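Local structure of hydrogenase maturation factor (3VTI) at residues R243-Y248 and K349-V354; V218-I223 and A311-L316. The protein probably transfers a carbamoyl group, at the cost of ATP, from carbamoyl phosphate to the C-terminal cysteine of HypE during [NiFe] hydrogenase maturation. All coordinates share one frame; numbering follows the deposited sequence.

Interaction 1 of 2, residues R243-Y248 and K349-V354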
ATOM      1  N   ARG A 243       7.028  20.610 -51.750  1.00 64.14           N
ATOM      2  CA  ARG A 243       7.925  19.529 -51.359  1.00 66.56           C
ATOM      3  C   ARG A 243       8.985  20.021 -50.378  1.00 67.01           C
ATOM      4  O   ARG A 243       9.315  19.316 -49.421  1.00 67.57           O
ATOM      5  CB  ARG A 243       8.606  18.946 -52.601  1.00 68.75           C
ATOM      6  CG  ARG A 243       9.232  17.556 -52.422  1.00 71.20           C
ATOM      7  CD  ARG A 243      10.078  17.140 -53.643  1.00 73.56           C
ATOM      8  NE  ARG A 243       9.421  17.484 -54.906  1.00 73.85           N
ATOM      9  CZ  ARG A 243       9.860  18.396 -55.771  1.00 74.49           C
ATOM     10  NH1 ARG A 243      10.993  19.059 -55.547  1.00 74.65           N
ATOM     11  NH2 ARG A 243       9.166  18.632 -56.875  1.00 74.93           N
ATOM     12  N   ARG A 244       9.513  21.224 -50.617  1.00 67.22           N
ATOM     13  CA  ARG A 244      10.632  21.743 -49.824  1.00 68.05           C
ATOM     14  C   ARG A 244      10.207  22.227 -48.440  1.00 67.21           C
ATOM     15  O   ARG A 244      10.985  22.155 -47.484  1.00 67.75           O
ATOM     16  CB  ARG A 244      11.419  22.809 -50.590  1.00 68.10           C
ATOM     17  CG  ARG A 244      12.344  22.214 -51.654  1.00 69.78           C
ATOM     18  CD  ARG A 244      13.111  23.279 -52.417  1.00 68.78           C
ATOM     19  NE  ARG A 244      13.814  22.741 -53.583  1.00 69.39           N
ATOM     20  CZ  ARG A 244      14.576  23.464 -54.399  1.00 69.55           C
ATOM     21  NH1 ARG A 244      14.745  24.759 -54.184  1.00 68.75           N
ATOM     22  NH2 ARG A 244      15.175  22.895 -55.430  1.00 70.86           N
ATOM     23  N   LYS A 245       8.970  22.697 -48.327  1.00 66.39           N
ATOM     24  CA  LYS A 245       8.410  23.027 -47.024  1.00 65.93           C
ATOM     25  C   LYS A 245       7.955  21.729 -46.370  1.00 67.37           C
ATOM     26  O   LYS A 245       8.277  21.460 -45.203  1.00 67.97           O
ATOM     27  CB  LYS A 245       7.313  24.081 -47.152  1.00 64.04           C
ATOM     28  CG  LYS A 245       7.863  25.446 -47.627  1.00 63.46           C
ATOM     29  CD  LYS A 245       7.118  26.623 -47.041  1.00 60.33           C
ATOM     30  CE  LYS A 245       7.111  26.559 -45.524  1.00 60.06           C
ATOM     31  NZ  LYS A 245       6.608  27.800 -44.893  1.00 58.31           N
ATOM     32  N   LYS A 246       7.230  20.921 -47.147  1.00 68.79           N
ATOM     33  CA  LYS A 246       6.855  19.536 -46.798  1.00 70.33           C
ATOM     34  C   LYS A 246       5.927  19.415 -45.589  1.00 69.28           C
ATOM     35  O   LYS A 246       5.272  18.385 -45.416  1.00 70.22           O
ATOM     36  CB  LYS A 246       8.086  18.633 -46.611  1.00 72.62           C
ATOM     37  CG  LYS A 246       7.835  17.162 -46.956  1.00 75.34           C
ATOM     38  CD  LYS A 246       9.135  16.353 -46.977  1.00 79.03           C
ATOM     39  CE  LYS A 246       8.914  14.928 -47.515  1.00 81.82           C
ATOM     40  NZ  LYS A 246       7.950  14.128 -46.693  1.00 81.13           N
ATOM     41  N   ARG A 247       5.871  20.452 -44.757  1.00 67.67           N
ATOM     42  CA  ARG A 247       5.070  20.400 -43.534  1.00 66.36           C
ATOM     43  C   ARG A 247       3.967  21.464 -43.550  1.00 63.81           C
ATOM     44  O   ARG A 247       3.408  21.826 -42.500  1.00 62.74           O
ATOM     45  CB  ARG A 247       5.980  20.554 -42.305  1.00 67.02           C
ATOM     46  CG  ARG A 247       6.957  19.382 -42.138  1.00 70.61           C
ATOM     47  CD  ARG A 247       7.508  19.227 -40.719  1.00 72.50           C
ATOM     48  NE  ARG A 247       8.218  17.953 -40.569  1.00 75.91           N
ATOM     49  CZ  ARG A 247       7.675  16.831 -40.086  1.00 77.37           C
ATOM     50  NH1 ARG A 247       6.408  16.806 -39.683  1.00 74.84           N
ATOM     51  NH2 ARG A 247       8.406  15.726 -40.000  1.00 79.50           N
ATOM     52  N   TYR A 248       3.651  21.955 -44.749  1.00 62.20           N
ATOM     53  CA  TYR A 248       2.764  23.103 -44.873  1.00 59.03           C
ATOM     54  C   TYR A 248       1.287  22.711 -45.040  1.00 57.18           C
ATOM     55  O   TYR A 248       0.534  22.720 -44.056  1.00 56.49           O
ATOM     56  CB  TYR A 248       3.265  24.085 -45.951  1.00 59.01           C
ATOM     57  CG  TYR A 248       2.867  25.519 -45.684  1.00 57.32           C
ATOM     58  CD1 TYR A 248       3.099  26.103 -44.439  1.00 56.90           C
ATOM     59  CD2 TYR A 248       2.261  26.292 -46.669  1.00 57.23           C
ATOM     60  CE1 TYR A 248       2.731  27.419 -44.174  1.00 56.72           C
ATOM     61  CE2 TYR A 248       1.880  27.617 -46.411  1.00 57.34           C
ATOM     62  CZ  TYR A 248       2.120  28.168 -45.159  1.00 56.49           C
ATOM     63  OH  TYR A 248       1.762  29.468 -44.886  1.00 56.62           O
ATOM     64  N   LYS A 349      18.081  27.579 -46.602  1.00 62.07           N
ATOM     65  CA  LYS A 349      19.065  26.982 -47.530  1.00 64.46           C
ATOM     66  C   LYS A 349      18.488  25.841 -48.379  1.00 64.75           C
ATOM     67  O   LYS A 349      18.834  25.703 -49.555  1.00 66.16           O
ATOM     68  CB  LYS A 349      20.321  26.504 -46.776  1.00 66.55           C
ATOM     69  CG  LYS A 349      20.059  25.345 -45.804  1.00 68.15           C
ATOM     70  CD  LYS A 349      21.260  25.013 -44.939  1.00 71.25           C
ATOM     71  CE  LYS A 349      20.818  24.195 -43.724  1.00 71.29           C
ATOM     72  NZ  LYS A 349      21.987  23.757 -42.895  1.00 73.64           N
ATOM     73  N   ASP A 350      17.615  25.036 -47.777  1.00 63.54           N
ATOM     74  CA  ASP A 350      17.001  23.893 -48.452  1.00 64.03           C
ATOM     75  C   ASP A 350      15.679  24.250 -49.135  1.00 61.98           C
ATOM     76  O   ASP A 350      15.014  23.374 -49.701  1.00 62.45           O
ATOM     77  CB  ASP A 350      16.751  22.733 -47.468  1.00 64.53           C
ATOM     78  CG  ASP A 350      17.975  22.388 -46.610  1.00 67.01           C
ATOM     79  OD1 ASP A 350      19.127  22.355 -47.119  1.00 67.47           O
ATOM     80  OD2 ASP A 350      17.758  22.137 -45.403  1.00 67.67           O
ATOM     81  N   ILE A 351      15.284  25.520 -49.068  1.00 59.69           N
ATOM     82  CA  ILE A 351      14.036  25.950 -49.692  1.00 57.45           C
ATOM     83  C   ILE A 351      14.320  26.839 -50.903  1.00 57.18           C
ATOM     84  O   ILE A 351      14.011  26.470 -52.034  1.00 57.92           O
ATOM     85  CB  ILE A 351      13.094  26.696 -48.702  1.00 55.38           C
ATOM     86  CG1 ILE A 351      13.213  26.149 -47.270  1.00 55.79           C
ATOM     87  CG2 ILE A 351      11.648  26.689 -49.223  1.00 53.81           C
ATOM     88  CD1 ILE A 351      12.193  25.093 -46.882  1.00 55.90           C
ATOM     89  N   ALA A 352      14.918  28.001 -50.653  1.00 55.81           N
ATOM     90  CA  ALA A 352      15.163  28.994 -51.685  1.00 55.20           C
ATOM     91  C   ALA A 352      16.355  28.623 -52.559  1.00 57.05           C
ATOM     92  O   ALA A 352      17.351  28.094 -52.069  1.00 58.72           O
ATOM     93  CB  ALA A 352      15.373  30.365 -51.052  1.00 53.95           C
ATOM     94  N   ASP A 353      16.250  28.907 -53.852  1.00 56.85           N
ATOM     95  CA  ASP A 353      17.359  28.693 -54.775  1.00 58.24           C
ATOM     96  C   ASP A 353      18.246  29.927 -54.797  1.00 58.25           C
ATOM     97  O   ASP A 353      19.471  29.828 -54.920  1.00 59.92           O
ATOM     98  CB  ASP A 353      16.836  28.422 -56.182  1.00 58.81           C
ATOM     99  CG  ASP A 353      15.952  27.205 -56.248  1.00 58.35           C
ATOM    100  OD1 ASP A 353      16.416  26.103 -55.903  1.00 59.70           O
ATOM    101  OD2 ASP A 353      14.783  27.350 -56.650  1.00 57.38           O
ATOM    102  N   VAL A 354      17.609  31.092 -54.690  1.00 55.93           N
ATOM    103  CA  VAL A 354      18.303  32.373 -54.744  1.00 55.28           C
ATOM    104  C   VAL A 354      17.711  33.342 -53.726  1.00 52.89           C
ATOM    105  O   VAL A 354      16.625  33.109 -53.201  1.00 51.39           O
ATOM    106  CB  VAL A 354      18.280  32.997 -56.170  1.00 55.98           C
ATOM    107  CG1 VAL A 354      19.167  32.211 -57.119  1.00 58.42           C
ATOM    108  CG2 VAL A 354      16.871  33.088 -56.712  1.00 53.84           C
TER
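The Arg244 guanidinium meets the 349-354 segment at its edge, in plane, where the carbonyl oxygen of Ile351 and the carboxylate of Asp353 gather round one nitrogen. The Asp350 carbonyl lies obliquely to the group and instead accompanies the aliphatic shaft, its O 3.3 Å from Arg244 CD. The carboxylate is turned 75° from the guanidinium plane, and the two side chains cross at about a right angle. Arg244 NH1 reaches Asp353 OD1 at 2.7 Å from above the carboxylate plane, in a salt bridge whose N-H...O hydrogen bond is nearly straight (175°). NH1 also bonds Ile351 O at 2.8 Å, the donor being tilted 35° from that carbonyl's plane. A chain extended from CG to NE carries the charge across to both acceptors. An alanine at Arg244 would lose both bonds and is likely to leave the Asp353 charge without this mate and the Ile351 carbonyl without its NH1 donor. Asp353 OD2 takes a second bond, from Ile217 N. Nearer the backbone, Ile351 CG2 packs 4.1 Å from Arg244 CB and 4.3 Å from Lys245 CG, while Ile351 also packs on Leu241 and Leu228. Lys245 sends its NZ the other way, to the carbonyl oxygens of Asn331 and Ser333, close to Ser329 of the magnesium site. The whole is an arginine salt bridge that ties the C-terminal end of helix 235-245 to the loop leading into strand 354-358, within the YrdC-like domain of HypF.

Interaction 2 of 2, residues V218-I223 and A311-L316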
ATOM      1  N   VAL A 218      12.553  32.045 -54.933  1.00 48.12           N
ATOM      2  CA  VAL A 218      13.304  33.245 -54.561  1.00 47.27           C
ATOM      3  C   VAL A 218      12.907  33.691 -53.162  1.00 45.06           C
ATOM      4  O   VAL A 218      11.716  33.858 -52.874  1.00 43.56           O
ATOM      5  CB  VAL A 218      13.034  34.416 -55.535  1.00 47.47           C
ATOM      6  CG1 VAL A 218      13.836  35.663 -55.137  1.00 46.83           C
ATOM      7  CG2 VAL A 218      13.323  34.008 -56.974  1.00 48.90           C
ATOM      8  N   ALA A 219      13.905  33.859 -52.301  1.00 44.77           N
ATOM      9  CA  ALA A 219      13.693  34.437 -50.983  1.00 43.33           C
ATOM     10  C   ALA A 219      13.953  35.927 -51.052  1.00 42.63           C
ATOM     11  O   ALA A 219      15.069  36.350 -51.343  1.00 44.38           O
ATOM     12  CB  ALA A 219      14.591  33.791 -49.953  1.00 43.92           C
ATOM     13  N   ILE A 220      12.914  36.709 -50.779  1.00 40.54           N
ATOM     14  CA  ILE A 220      12.949  38.157 -50.930  1.00 39.93           C
ATOM     15  C   ILE A 220      12.883  38.846 -49.569  1.00 39.02           C
ATOM     16  O   ILE A 220      12.010  38.550 -48.744  1.00 37.56           O
ATOM     17  CB  ILE A 220      11.762  38.646 -51.805  1.00 39.11           C
ATOM     18  CG1 ILE A 220      11.829  38.012 -53.201  1.00 40.66           C
ATOM     19  CG2 ILE A 220      11.732  40.166 -51.887  1.00 38.33           C
ATOM     20  CD1 ILE A 220      10.557  38.142 -54.030  1.00 38.88           C
ATOM     21  N   LYS A 221      13.810  39.770 -49.335  1.00 39.62           N
ATOM     22  CA  LYS A 221      13.767  40.586 -48.136  1.00 38.76           C
ATOM     23  C   LYS A 221      12.842  41.773 -48.383  1.00 37.88           C
ATOM     24  O   LYS A 221      13.125  42.629 -49.230  1.00 38.62           O
ATOM     25  CB  LYS A 221      15.171  41.048 -47.759  1.00 40.05           C
ATOM     26  CG  LYS A 221      15.297  41.587 -46.343  1.00 39.63           C
ATOM     27  CD  LYS A 221      16.687  42.114 -46.109  1.00 40.41           C
ATOM     28  CE  LYS A 221      16.851  42.645 -44.707  1.00 40.59           C
ATOM     29  NZ  LYS A 221      18.250  43.098 -44.462  1.00 42.85           N
ATOM     30  N   GLY A 222      11.720  41.801 -47.667  1.00 36.41           N
ATOM     31  CA  GLY A 222      10.775  42.910 -47.767  1.00 35.54           C
ATOM     32  C   GLY A 222      10.864  43.881 -46.602  1.00 35.57           C
ATOM     33  O   GLY A 222      11.951  44.229 -46.133  1.00 36.55           O
ATOM     34  N   ILE A 223       9.705  44.316 -46.120  1.00 34.50           N
ATOM     35  CA  ILE A 223       9.627  45.308 -45.058  1.00 33.42           C
ATOM     36  C   ILE A 223       9.689  44.642 -43.690  1.00 33.04           C
ATOM     37  O   ILE A 223      10.441  45.077 -42.806  1.00 33.44           O
ATOM     38  CB  ILE A 223       8.344  46.160 -45.215  1.00 32.53           C
ATOM     39  CG1 ILE A 223       8.353  46.859 -46.580  1.00 33.53           C
ATOM     40  CG2 ILE A 223       8.195  47.190 -44.092  1.00 31.83           C
ATOM     41  CD1 ILE A 223       9.507  47.863 -46.754  1.00 35.16           C
ATOM     42  N   ALA A 311       6.283  47.435 -51.589  1.00 36.17           N
ATOM     43  CA  ALA A 311       7.583  48.089 -51.472  1.00 36.25           C
ATOM     44  C   ALA A 311       8.092  48.426 -52.866  1.00 37.21           C
ATOM     45  O   ALA A 311       7.663  47.821 -53.837  1.00 37.14           O
ATOM     46  CB  ALA A 311       8.572  47.193 -50.728  1.00 36.10           C
ATOM     47  N   PRO A 312       9.027  49.387 -52.976  1.00 38.33           N
ATOM     48  CA  PRO A 312       9.517  49.726 -54.318  1.00 39.48           C
ATOM     49  C   PRO A 312       9.986  48.499 -55.112  1.00 40.35           C
ATOM     50  O   PRO A 312       9.741  48.416 -56.315  1.00 41.69           O
ATOM     51  CB  PRO A 312      10.673  50.675 -54.032  1.00 40.04           C
ATOM     52  CG  PRO A 312      10.326  51.287 -52.707  1.00 38.97           C
ATOM     53  CD  PRO A 312       9.668  50.207 -51.926  1.00 37.78           C
ATOM     54  N   ILE A 313      10.629  47.550 -54.439  1.00 40.02           N
ATOM     55  CA  ILE A 313      11.117  46.328 -55.088  1.00 40.60           C
ATOM     56  C   ILE A 313      10.050  45.550 -55.873  1.00 40.41           C
ATOM     57  O   ILE A 313      10.370  44.918 -56.879  1.00 41.50           O
ATOM     58  CB  ILE A 313      11.808  45.367 -54.073  1.00 40.41           C
ATOM     59  CG1 ILE A 313      10.854  45.017 -52.917  1.00 38.14           C
ATOM     60  CG2 ILE A 313      13.149  45.961 -53.603  1.00 40.91           C
ATOM     61  CD1 ILE A 313      11.320  43.869 -52.035  1.00 39.26           C
ATOM     62  N   HIS A 314       8.800  45.600 -55.415  1.00 39.22           N
ATOM     63  CA  HIS A 314       7.710  44.836 -56.040  1.00 39.34           C
ATOM     64  C   HIS A 314       7.253  45.506 -57.343  1.00 40.97           C
ATOM     65  O   HIS A 314       7.079  44.838 -58.370  1.00 41.67           O
ATOM     66  CB  HIS A 314       6.515  44.668 -55.090  1.00 37.63           C
ATOM     67  CG  HIS A 314       6.849  44.011 -53.787  1.00 36.09           C
ATOM     68  ND1 HIS A 314       6.742  44.663 -52.577  1.00 36.06           N
ATOM     69  CD2 HIS A 314       7.278  42.758 -53.501  1.00 35.78           C
ATOM     70  CE1 HIS A 314       7.082  43.837 -51.601  1.00 35.66           C
ATOM     71  NE2 HIS A 314       7.417  42.676 -52.136  1.00 35.00           N
ATOM     72  N   TYR A 315       7.083  46.826 -57.301  1.00 41.12           N
ATOM     73  CA  TYR A 315       6.788  47.584 -58.504  1.00 42.88           C
ATOM     74  C   TYR A 315       7.815  47.339 -59.599  1.00 44.75           C
ATOM     75  O   TYR A 315       7.446  47.187 -60.777  1.00 46.00           O
ATOM     76  CB  TYR A 315       6.683  49.075 -58.181  1.00 42.80           C
ATOM     77  CG  TYR A 315       5.438  49.375 -57.397  1.00 42.95           C
ATOM     78  CD1 TYR A 315       4.185  49.432 -58.035  1.00 42.73           C
ATOM     79  CD2 TYR A 315       5.489  49.554 -56.010  1.00 41.95           C
ATOM     80  CE1 TYR A 315       3.025  49.683 -57.313  1.00 43.03           C
ATOM     81  CE2 TYR A 315       4.328  49.799 -55.280  1.00 42.24           C
ATOM     82  CZ  TYR A 315       3.100  49.864 -55.945  1.00 42.60           C
ATOM     83  OH  TYR A 315       1.950  50.112 -55.243  1.00 43.41           O
ATOM     84  N   LEU A 316       9.092  47.301 -59.205  1.00 44.82           N
ATOM     85  CA  LEU A 316      10.199  47.061 -60.143  1.00 46.50           C
ATOM     86  C   LEU A 316      10.173  45.636 -60.661  1.00 47.00           C
ATOM     87  O   LEU A 316      10.499  45.380 -61.810  1.00 47.93           O
ATOM     88  CB  LEU A 316      11.560  47.345 -59.487  1.00 46.32           C
ATOM     89  CG  LEU A 316      11.882  48.767 -59.012  1.00 45.95           C
ATOM     90  CD1 LEU A 316      13.127  48.750 -58.118  1.00 45.25           C
ATOM     91  CD2 LEU A 316      12.049  49.746 -60.181  1.00 45.99           C
TER
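Ala311, at the N-cap position of helix 312-318, opens the contact by setting its CB 4.1 Å from CD1 of Ile223, just past the end of strand 218-221. Its backbone N-H turns to the helix itself and bonds His314 ND1 at 3.0 Å, lying in the imidazole plane, while Ala311 O receives the amide of His314. Pro312 starts the helical turn and packs instead on Ile134. Ile313 makes the main reach across to the strand. Its CG1 sits between the backbone N and the carbonyl carbon (chi1 56°), and from there CD1 extends to CG2 of Ile220 at 3.7 Å and rests 3.6 Å from the carbonyl O of Lys221. The two isoleucines slide past each other in opposite directions, so a methyl from each meets the other. Ile313 CG1 also lies 4.0 Å above the centre of one face of the His314 ring. With ND1 occupied by Ala311 N and a face covered by its neighbour, that ring is restrained in its rotation; it also meets the ring of Tyr310 at about 45°. The CB of Lys221 is directed away from the helix, and its NZ bonds Asn341 OD1 and the carbonyls of Asn358 and Arg360. The arrangement is helix-on-sheet packing in an alpha/beta fold: the first turn of helix 312-318 lies against strand 218-221 of the mixed sheet in the YrdC-like domain.

Interactions 1 and 2 illustrate how one sheet can gather contacts made between distant parts of a chain. Their centres lie about 19 Å apart, and their segments alternate in sequence: 218-223, 243-248, 311-316, then 349-354. All four belong to the YrdC-like domain. The direct junction is the parallel pairing of strands 218-221 and 354-358, where Val354 O lies 3.0 Å from Ala219 N, a probable hydrogen bond, and Ala352 and Ala219 pack through their CB atoms. Strand 218-221 thus couples the two: helix 312-318 packs on it in interaction 2, while the neighbouring strand's lead-in holds helix 235-245 in interaction 1.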